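Local coordinates for glycine betaine, L-proline ABC transporter, glycine/betaine/L-proline-binding protein (ProX) (Borrelia burgdorferi, PDB 3TMG) that binds glycine betaine in a pocket between two lobes and probably delivers it to an ABC transporter for uptake into the cell, at residues G101-S106 / Y191-L196; S161-S166 / V179-P184; K183-F188 / P240-N245. All coordinates share one frame; numbering follows the deposited sequence.

Contact 1 of 3, residues G101-S106 / Y191-L196; sequences GFVVPS and YDIKFL
Lys194 crosses Val104 at a slant and passes Ser106 on its way to the tip, reaching over from the neighbouring antiparallel strand, and it can be traced from root to end. Lys194 CB passes near Ser106 OG. The first torsion tucks Lys194 CG between the backbone N and the carbonyl carbon (chi1 60°), which brings it 3.7 Å from Val104 O. Beyond CG the chain runs extended: CD passes Ser106 CA, and Lys194 CE reaches Val104 CG2 at 3.7 Å. NZ ends in polar company, with a water 2.6 Å from Lys194 NZ that also donates to Ser106 O, and with hydrogen bonds to the carbonyls of Val108 and Ile110. The ammonium probably helps to fasten the chain that follows strand 101-105.

The backbones of Val104 and Lys194 form a hydrogen-bonded pair, with Lys194 N 2.9 Å from Val104 O and Val104 N 3.1 Å from Lys194 O. On the opposite face of the sheet, Val103 CG2 presses on the Phe195 ring at CD1, 3.4 Å away, while Val103 CG1 meets Ile193. Past the strand ends, Ser106 N donates to Asp192 O (2.9 Å) almost straight, at 176°. Ser106 OG gives a second bond to the same residue, 2.7 Å to Asp192 OD1, which it meets from above the carboxylate plane, 63° out of it.

Strand 101-105 also bonds along its other edge to strand 179-183, through Gly101 and Val103, so it is a central strand. The arrangement is an antiparallel strand pair within one lobe of a periplasmic-binding-protein fold.

Contact 2 of 3, residues S161-S166 / V179-P184; sequences SVMLAS and VPLWKP. With BET (trimethyl glycine), chain E.
The betaine pocket of this periplasmic-binding-protein fold gets part of its wall from strand 179-183, and helix 160-172 packs behind that strand. In the short segments the two axes come within 9.6 Å and cross steeply, at 106°. Met163 makes most of the contact. Met163 CG, anti to the backbone N (chi1 176°), touches Val179 CG1 at 3.8 Å. Chi2 turns SD past Val179 CB, and chi3 then turns CE towards Leu181 and Trp182. There Met163 CE meets Leu181 CD2 at 3.8 Å and comes obliquely to the Trp182 ring, 4.1 Å from CH2. At 3.6 Å, Met163 CE also lies against Pro180 O, a buried carbonyl with no polar partner in the model.

Trp182 connects this packing to the ligand. Trp25 and Trp72 also line the pocket, consistent with the aromatic cages that hold the quaternary ammonium in related betaine-binding proteins. Leu181 CD2 supports one face of the indole. Over the opposite face stands trimethyl glycine, whose methyl C2 is 3.5 Å from Trp182 CD2 and whose methyl C1 is 3.6 Å from Trp182 NE1.

Contact 3 of 3, residues K183-F188 / P240-N245; sequences KPHWAF and PLMDKN
Met242 reaches from helix 235-247 to His185 and Pro184, while Trp186 lies against Met242 and Asp243 of the same helix. Van der Waals contacts come first. A bend at chi3 (49°) swings Met242 CE over one face of the His185 imidazole, off towards the rim, 4.0 Å from CD2, and places the same methyl 3.8 Å from Pro184 O. The Trp186 indole takes Met242 CB at its edge, in plane, with CD1 to CB at 3.9 Å. Trp186 CD1 also lies 3.6 Å from Asp243 N, so the ring rests on the helix backbone as well as on side chains.

The hydrogen bonds near the contact belong to His185. His185 ND1 accepts from Ala187 N at 3.0 Å, with the donor in the ring plane, and so caps the start of the short helix 187-190. Its NE2 is bonded to Glu160 OE2. With both nitrogens engaged, the imidazole is fixed in rotation, and its CE1 lies over one face of the Trp186 ring.

Charge is carried by Asp243. Asp243 OD1 lies 3.9 Å from Trp186 CB and makes a salt bridge with Arg190, while OD2 makes one with Lys247; Arg190 also makes a cation-pi contact with Trp186.

The two segments share no direct hydrogen bond: shape and burial hold segment 183-188 to helix 235-247, and the polar ends of His185 and Asp243 pair with residues outside both.

Contacts 1 and 2 build one lobe and share its sheet, meeting through bonds such as Val103 N to Val179 O. Contact 3 continues directly from contact 2, sharing Lys183 and Pro184, and packs its segment against helix 235-247. All three are largely buried, though contact 1 has waters at Ser106 and Lys194 and at Phe102 and Leu196. Their chemistry differs accordingly: contact 1 rests on backbone hydrogen bonds, contact 2 on apolar packing behind the ligand, contact 3 on ring and methyl packing edged by charge. Phe188 meets Phe195, tying contact 3 back to contact 1.

Contact 1 of 3, residues G101-S106 / Y191-L196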
loop_
_atom_site.group_PDB
_atom_site.type_symbol
_atom_site.label_atom_id
_atom_site.label_comp_id
_atom_site.label_asym_id
_atom_site.label_seq_id
_atom_site.Cartn_x
_atom_site.Cartn_y
_atom_site.Cartn_z
ATOM N N GLY A 101 -9.904 -1.635 6.406
ATOM C CA GLY A 101 -11.241 -1.956 6.909
ATOM C C GLY A 101 -12.344 -1.411 6.004
ATOM O O GLY A 101 -12.070 -0.918 4.900
ATOM N N PHE A 102 -13.581 -1.571 6.475
ATOM C CA PHE A 102 -14.773 -1.194 5.769
ATOM C C PHE A 102 -14.993 0.283 6.117
ATOM O O PHE A 102 -14.956 0.680 7.294
ATOM C CB PHE A 102 -15.950 -2.013 6.322
ATOM C CG PHE A 102 -16.049 -3.450 5.819
ATOM C CD1 PHE A 102 -14.947 -4.273 5.675
ATOM C CD2 PHE A 102 -17.307 -3.972 5.525
ATOM C CE1 PHE A 102 -15.080 -5.600 5.262
ATOM C CE2 PHE A 102 -17.457 -5.286 5.087
ATOM C CZ PHE A 102 -16.340 -6.117 4.969
ATOM N N VAL A 103 -15.234 1.090 5.097
ATOM C CA VAL A 103 -15.343 2.523 5.252
ATOM C C VAL A 103 -16.618 3.045 4.627
ATOM O O VAL A 103 -17.019 2.636 3.516
ATOM C CB VAL A 103 -14.118 3.220 4.596
ATOM C CG1 VAL A 103 -14.316 4.727 4.476
ATOM C CG2 VAL A 103 -12.850 2.905 5.401
ATOM N N VAL A 104 -17.280 3.932 5.364
ATOM C CA VAL A 104 -18.456 4.642 4.871
ATOM C C VAL A 104 -18.261 6.144 5.150
ATOM O O VAL A 104 -17.509 6.494 6.037
ATOM C CB VAL A 104 -19.746 4.151 5.579
ATOM C CG1 VAL A 104 -20.013 2.658 5.251
ATOM C CG2 VAL A 104 -19.661 4.411 7.088
ATOM N N PRO A 105 -18.974 7.025 4.414
ATOM C CA PRO A 105 -19.062 8.434 4.770
ATOM C C PRO A 105 -19.598 8.537 6.178
ATOM O O PRO A 105 -20.450 7.729 6.592
ATOM C CB PRO A 105 -20.100 8.975 3.777
ATOM C CG PRO A 105 -19.942 8.092 2.584
ATOM C CD PRO A 105 -19.749 6.727 3.189
ATOM N N SER A 106 -19.105 9.516 6.912
ATOM C CA SER A 106 -19.523 9.719 8.294
ATOM C C SER A 106 -21.021 9.977 8.452
ATOM O O SER A 106 -21.566 9.689 9.508
ATOM C CB SER A 106 -18.750 10.875 8.920
ATOM O OG SER A 106 -17.391 10.484 9.015
ATOM N N TYR A 191 -11.916 13.771 2.873
ATOM C CA TYR A 191 -13.332 13.434 3.087
ATOM C C TYR A 191 -13.626 13.184 4.563
ATOM O O TYR A 191 -12.725 12.891 5.309
ATOM C CB TYR A 191 -13.726 12.194 2.283
ATOM C CG TYR A 191 -13.354 12.302 0.829
ATOM C CD1 TYR A 191 -13.967 13.274 -0.005
ATOM C CD2 TYR A 191 -12.433 11.432 0.265
ATOM C CE1 TYR A 191 -13.634 13.363 -1.349
ATOM C CE2 TYR A 191 -12.100 11.517 -1.077
ATOM C CZ TYR A 191 -12.683 12.497 -1.864
ATOM O OH TYR A 191 -12.353 12.581 -3.199
ATOM N N ASP A 192 -14.897 13.311 4.949
ATOM C CA ASP A 192 -15.363 12.966 6.267
ATOM C C ASP A 192 -15.888 11.534 6.179
ATOM O O ASP A 192 -17.040 11.301 5.832
ATOM C CB ASP A 192 -16.439 13.962 6.716
ATOM C CG ASP A 192 -16.826 13.780 8.141
ATOM O OD1 ASP A 192 -16.221 12.936 8.830
ATOM O OD2 ASP A 192 -17.744 14.480 8.584
ATOM N N ILE A 193 -15.011 10.578 6.499
ATOM C CA ILE A 193 -15.289 9.168 6.357
ATOM C C ILE A 193 -14.849 8.430 7.640
ATOM O O ILE A 193 -14.059 8.965 8.407
ATOM C CB ILE A 193 -14.529 8.575 5.144
ATOM C CG1 ILE A 193 -13.031 8.984 5.143
ATOM C CG2 ILE A 193 -15.219 9.001 3.847
ATOM C CD1 ILE A 193 -12.173 8.207 4.131
ATOM N N LYS A 194 -15.303 7.192 7.829
ATOM C CA LYS A 194 -15.016 6.471 9.072
ATOM C C LYS A 194 -14.875 4.986 8.768
ATOM O O LYS A 194 -15.528 4.465 7.857
ATOM C CB LYS A 194 -16.113 6.704 10.135
ATOM C CG LYS A 194 -17.520 6.253 9.687
ATOM C CD LYS A 194 -18.587 6.606 10.728
ATOM C CE LYS A 194 -19.974 6.190 10.297
ATOM N NZ LYS A 194 -20.978 6.695 11.283
ATOM N N PHE A 195 -14.036 4.312 9.546
ATOM C CA PHE A 195 -14.034 2.853 9.571
ATOM C C PHE A 195 -15.189 2.350 10.387
ATOM O O PHE A 195 -15.557 2.966 11.385
ATOM C CB PHE A 195 -12.755 2.312 10.220
ATOM C CG PHE A 195 -11.521 2.429 9.381
ATOM C CD1 PHE A 195 -11.370 1.658 8.240
ATOM C CD2 PHE A 195 -10.447 3.259 9.780
ATOM C CE1 PHE A 195 -10.175 1.701 7.494
ATOM C CE2 PHE A 195 -9.262 3.320 9.024
ATOM C CZ PHE A 195 -9.129 2.551 7.886
ATOM N N LEU A 196 -15.775 1.253 9.946
ATOM C CA LEU A 196 -16.748 0.536 10.747
ATOM C C LEU A 196 -16.011 -0.386 11.707
ATOM O O LEU A 196 -14.943 -0.931 11.381
ATOM C CB LEU A 196 -17.693 -0.265 9.831
ATOM C CG LEU A 196 -18.556 0.501 8.822
ATOM C CD1 LEU A 196 -19.417 -0.493 8.036
ATOM C CD2 LEU A 196 -19.478 1.519 9.504
HETATM O O HOH W 1 -13.435 -2.210 9.423
HETATM O O HOH W 2 -20.435 9.132 12.137
#

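Contact 2 of 3, residues S161-S166 / V179-P184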
loop_
_atom_site.group_PDB
_atom_site.type_symbol
_atom_site.label_atom_id
_atom_site.label_comp_id
_atom_site.label_asym_id
_atom_site.label_seq_id
_atom_site.Cartn_x
_atom_site.Cartn_y
_atom_site.Cartn_z
ATOM N N SER A 161 -8.144 3.933 -8.004
ATOM C CA SER A 161 -8.633 5.156 -8.656
ATOM C C SER A 161 -10.163 5.165 -8.848
ATOM O O SER A 161 -10.833 6.172 -8.549
ATOM C CB SER A 161 -7.920 5.370 -9.996
ATOM O OG SER A 161 -6.598 5.801 -9.740
ATOM N N VAL A 162 -10.713 4.052 -9.318
ATOM C CA VAL A 162 -12.155 3.935 -9.538
ATOM C C VAL A 162 -12.877 3.966 -8.188
ATOM O O VAL A 162 -13.892 4.674 -8.045
ATOM C CB VAL A 162 -12.531 2.639 -10.304
ATOM C CG1 VAL A 162 -14.011 2.397 -10.234
ATOM C CG2 VAL A 162 -12.052 2.725 -11.738
ATOM N N MET A 163 -12.358 3.204 -7.200
ATOM C CA MET A 163 -12.949 3.197 -5.838
ATOM C C MET A 163 -13.008 4.633 -5.273
ATOM O O MET A 163 -14.052 5.084 -4.817
ATOM C CB MET A 163 -12.180 2.241 -4.887
ATOM C CG MET A 163 -12.659 2.254 -3.429
ATOM S SD MET A 163 -12.013 3.604 -2.402
ATOM C CE MET A 163 -10.345 2.964 -2.182
ATOM N N LEU A 164 -11.900 5.354 -5.347
ATOM C CA LEU A 164 -11.868 6.750 -4.848
ATOM C C LEU A 164 -12.742 7.744 -5.621
ATOM O O LEU A 164 -13.361 8.612 -5.019
ATOM C CB LEU A 164 -10.450 7.274 -4.769
ATOM C CG LEU A 164 -9.529 6.546 -3.774
ATOM C CD1 LEU A 164 -8.107 6.936 -4.132
ATOM C CD2 LEU A 164 -9.927 6.980 -2.362
ATOM N N ALA A 165 -12.783 7.618 -6.945
ATOM C CA ALA A 165 -13.730 8.401 -7.747
ATOM C C ALA A 165 -15.188 8.087 -7.365
ATOM O O ALA A 165 -16.000 9.004 -7.246
ATOM C CB ALA A 165 -13.471 8.206 -9.253
ATOM N N SER A 166 -15.527 6.816 -7.136
ATOM C CA SER A 166 -16.879 6.485 -6.673
ATOM C C SER A 166 -17.204 7.056 -5.279
ATOM O O SER A 166 -18.304 7.537 -5.037
ATOM C CB SER A 166 -17.110 4.977 -6.650
ATOM O OG SER A 166 -16.664 4.375 -7.843
ATOM N N VAL A 179 -16.868 1.049 0.953
ATOM C CA VAL A 179 -15.601 0.740 0.244
ATOM C C VAL A 179 -14.599 0.117 1.232
ATOM O O VAL A 179 -14.715 0.377 2.435
ATOM C CB VAL A 179 -14.952 2.020 -0.372
ATOM C CG1 VAL A 179 -15.840 2.649 -1.474
ATOM C CG2 VAL A 179 -14.542 3.029 0.705
ATOM N N PRO A 180 -13.632 -0.688 0.735
ATOM C CA PRO A 180 -12.547 -1.036 1.604
ATOM C C PRO A 180 -11.542 0.135 1.459
ATOM O O PRO A 180 -11.330 0.634 0.339
ATOM C CB PRO A 180 -12.025 -2.353 1.011
ATOM C CG PRO A 180 -12.356 -2.268 -0.453
ATOM C CD PRO A 180 -13.590 -1.414 -0.565
ATOM N N LEU A 181 -11.085 0.674 2.572
ATOM C CA LEU A 181 -10.075 1.745 2.538
ATOM C C LEU A 181 -9.038 1.423 3.617
ATOM O O LEU A 181 -9.128 0.405 4.296
ATOM C CB LEU A 181 -10.668 3.154 2.715
ATOM C CG LEU A 181 -10.539 4.029 1.455
ATOM C CD1 LEU A 181 -11.303 5.340 1.582
ATOM C CD2 LEU A 181 -9.065 4.310 1.116
ATOM N N TRP A 182 -8.031 2.273 3.754
ATOM C CA TRP A 182 -6.926 1.941 4.614
ATOM C C TRP A 182 -6.278 3.221 4.986
ATOM O O TRP A 182 -6.530 4.280 4.341
ATOM C CB TRP A 182 -5.924 0.989 3.906
ATOM C CG TRP A 182 -5.420 1.540 2.580
ATOM C CD1 TRP A 182 -4.330 2.389 2.337
ATOM C CD2 TRP A 182 -6.052 1.334 1.290
ATOM N NE1 TRP A 182 -4.221 2.673 0.984
ATOM C CE2 TRP A 182 -5.255 2.086 0.308
ATOM C CE3 TRP A 182 -7.165 0.591 0.859
ATOM C CZ2 TRP A 182 -5.568 2.081 -1.047
ATOM C CZ3 TRP A 182 -7.488 0.607 -0.506
ATOM C CH2 TRP A 182 -6.703 1.326 -1.442
ATOM N N LYS A 183 -5.471 3.149 6.050
ATOM C CA LYS A 183 -4.542 4.217 6.379
ATOM C C LYS A 183 -3.147 3.626 6.270
ATOM O O LYS A 183 -2.929 2.446 6.597
ATOM C CB LYS A 183 -4.785 4.808 7.799
ATOM C CG LYS A 183 -6.132 5.475 7.969
ATOM C CD LYS A 183 -6.303 6.059 9.385
ATOM C CE LYS A 183 -7.458 7.073 9.444
ATOM N NZ LYS A 183 -7.818 7.369 10.876
ATOM N N PRO A 184 -2.173 4.441 5.828
ATOM C CA PRO A 184 -2.231 5.877 5.585
ATOM C C PRO A 184 -2.904 6.206 4.256
ATOM O O PRO A 184 -2.595 5.580 3.242
ATOM C CB PRO A 184 -0.739 6.297 5.529
ATOM C CG PRO A 184 -0.037 5.045 5.042
ATOM C CD PRO A 184 -0.829 3.879 5.644
HETATM N N BET E . -3.241 -1.614 0.077
HETATM C CA BET E . -2.240 -2.693 0.126
HETATM C C BET E . -2.968 -3.992 0.502
HETATM O O BET E . -3.678 -4.675 -0.283
HETATM O OXT BET E . -2.848 -4.317 1.666
HETATM C C1 BET E . -2.611 -0.300 -0.134
HETATM C C2 BET E . -3.978 -1.543 1.333
HETATM C C3 BET E . -4.199 -1.884 -1.014
#

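Contact 3 of 3, residues K183-F188 / P240-N245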
loop_
_atom_site.group_PDB
_atom_site.type_symbol
_atom_site.label_atom_id
_atom_site.label_comp_id
_atom_site.label_asym_id
_atom_site.label_seq_id
_atom_site.Cartn_x
_atom_site.Cartn_y
_atom_site.Cartn_z
ATOM N N LYS A 183 -5.471 3.149 6.050
ATOM C CA LYS A 183 -4.542 4.217 6.379
ATOM C C LYS A 183 -3.147 3.626 6.270
ATOM O O LYS A 183 -2.929 2.446 6.597
ATOM C CB LYS A 183 -4.785 4.808 7.799
ATOM C CG LYS A 183 -6.132 5.475 7.969
ATOM C CD LYS A 183 -6.303 6.059 9.385
ATOM C CE LYS A 183 -7.458 7.073 9.444
ATOM N NZ LYS A 183 -7.818 7.369 10.876
ATOM N N PRO A 184 -2.173 4.441 5.828
ATOM C CA PRO A 184 -2.231 5.877 5.585
ATOM C C PRO A 184 -2.904 6.206 4.256
ATOM O O PRO A 184 -2.595 5.580 3.242
ATOM C CB PRO A 184 -0.739 6.297 5.529
ATOM C CG PRO A 184 -0.037 5.045 5.042
ATOM C CD PRO A 184 -0.829 3.879 5.644
ATOM N N HIS A 185 -3.811 7.181 4.257
ATOM C CA HIS A 185 -4.409 7.632 3.000
ATOM C C HIS A 185 -4.920 9.034 3.206
ATOM O O HIS A 185 -5.513 9.335 4.271
ATOM C CB HIS A 185 -5.535 6.685 2.526
ATOM C CG HIS A 185 -5.810 6.772 1.035
ATOM N ND1 HIS A 185 -6.409 7.836 0.481
ATOM C CD2 HIS A 185 -5.476 5.925 -0.020
ATOM C CE1 HIS A 185 -6.536 7.661 -0.866
ATOM N NE2 HIS A 185 -5.973 6.496 -1.180
ATOM N N TRP A 186 -4.694 9.905 2.230
ATOM C CA TRP A 186 -5.242 11.300 2.312
ATOM C C TRP A 186 -6.771 11.358 2.247
ATOM O O TRP A 186 -7.379 12.385 2.603
ATOM C CB TRP A 186 -4.600 12.197 1.222
ATOM C CG TRP A 186 -4.727 11.556 -0.135
ATOM C CD1 TRP A 186 -3.764 10.813 -0.833
ATOM C CD2 TRP A 186 -5.939 11.467 -0.952
ATOM N NE1 TRP A 186 -4.293 10.286 -1.995
ATOM C CE2 TRP A 186 -5.585 10.679 -2.140
ATOM C CE3 TRP A 186 -7.236 11.970 -0.837
ATOM C CZ2 TRP A 186 -6.483 10.443 -3.147
ATOM C CZ3 TRP A 186 -8.144 11.683 -1.848
ATOM C CH2 TRP A 186 -7.769 10.938 -2.985
ATOM N N ALA A 187 -7.433 10.260 1.847
ATOM C CA ALA A 187 -8.915 10.262 1.800
ATOM C C ALA A 187 -9.537 10.606 3.164
ATOM O O ALA A 187 -10.593 11.239 3.214
ATOM C CB ALA A 187 -9.460 8.919 1.307
ATOM N N PHE A 188 -8.876 10.189 4.261
ATOM C CA PHE A 188 -9.352 10.498 5.611
ATOM C C PHE A 188 -9.240 11.967 5.986
ATOM O O PHE A 188 -9.983 12.454 6.845
ATOM C CB PHE A 188 -8.639 9.586 6.648
ATOM C CG PHE A 188 -9.150 8.183 6.597
ATOM C CD1 PHE A 188 -10.313 7.856 7.276
ATOM C CD2 PHE A 188 -8.517 7.211 5.825
ATOM C CE1 PHE A 188 -10.838 6.568 7.188
ATOM C CE2 PHE A 188 -9.043 5.927 5.740
ATOM C CZ PHE A 188 -10.206 5.613 6.426
ATOM N N PRO A 240 1.861 13.812 2.628
ATOM C CA PRO A 240 1.926 14.919 1.689
ATOM C C PRO A 240 2.280 14.467 0.265
ATOM O O PRO A 240 1.793 15.061 -0.726
ATOM C CB PRO A 240 3.086 15.742 2.241
ATOM C CG PRO A 240 2.884 15.620 3.731
ATOM C CD PRO A 240 2.617 14.129 3.866
ATOM N N LEU A 241 3.151 13.460 0.178
ATOM C CA LEU A 241 3.587 12.976 -1.120
ATOM C C LEU A 241 2.458 12.253 -1.850
ATOM O O LEU A 241 2.269 12.484 -3.063
ATOM C CB LEU A 241 4.841 12.116 -1.011
ATOM C CG LEU A 241 5.408 11.552 -2.327
ATOM C CD1 LEU A 241 5.689 12.688 -3.348
ATOM C CD2 LEU A 241 6.683 10.749 -2.074
ATOM N N MET A 242 1.736 11.363 -1.145
ATOM C CA MET A 242 0.585 10.650 -1.756
ATOM C C MET A 242 -0.458 11.694 -2.234
ATOM O O MET A 242 -0.978 11.622 -3.365
ATOM C CB MET A 242 -0.058 9.692 -0.738
ATOM C CG MET A 242 0.800 8.484 -0.314
ATOM S SD MET A 242 -0.157 7.545 0.929
ATOM C CE MET A 242 -1.751 7.410 0.061
ATOM N N ASP A 243 -0.704 12.699 -1.381
ATOM C CA ASP A 243 -1.695 13.750 -1.693
ATOM C C ASP A 243 -1.280 14.564 -2.950
ATOM O O ASP A 243 -2.084 14.799 -3.882
ATOM C CB ASP A 243 -1.899 14.662 -0.479
ATOM C CG ASP A 243 -2.929 15.737 -0.742
ATOM O OD1 ASP A 243 -4.132 15.392 -0.898
ATOM O OD2 ASP A 243 -2.540 16.901 -0.822
ATOM N N LYS A 244 -0.010 14.954 -2.984
ATOM C CA LYS A 244 0.559 15.759 -4.090
ATOM C C LYS A 244 0.474 14.969 -5.405
ATOM O O LYS A 244 0.092 15.548 -6.435
ATOM C CB LYS A 244 2.009 16.169 -3.769
ATOM C CG LYS A 244 2.757 16.984 -4.833
ATOM C CD LYS A 244 4.086 17.518 -4.258
ATOM C CE LYS A 244 5.088 18.032 -5.309
ATOM N NZ LYS A 244 4.536 19.117 -6.153
ATOM N N ASN A 245 0.863 13.688 -5.364
ATOM C CA ASN A 245 0.776 12.774 -6.528
ATOM C C ASN A 245 -0.653 12.619 -7.049
ATOM O O ASN A 245 -0.876 12.689 -8.264
ATOM C CB ASN A 245 1.334 11.370 -6.218
ATOM C CG ASN A 245 2.843 11.341 -6.189
ATOM O OD1 ASN A 245 3.471 12.271 -6.650
ATOM N ND2 ASN A 245 3.436 10.267 -5.624
#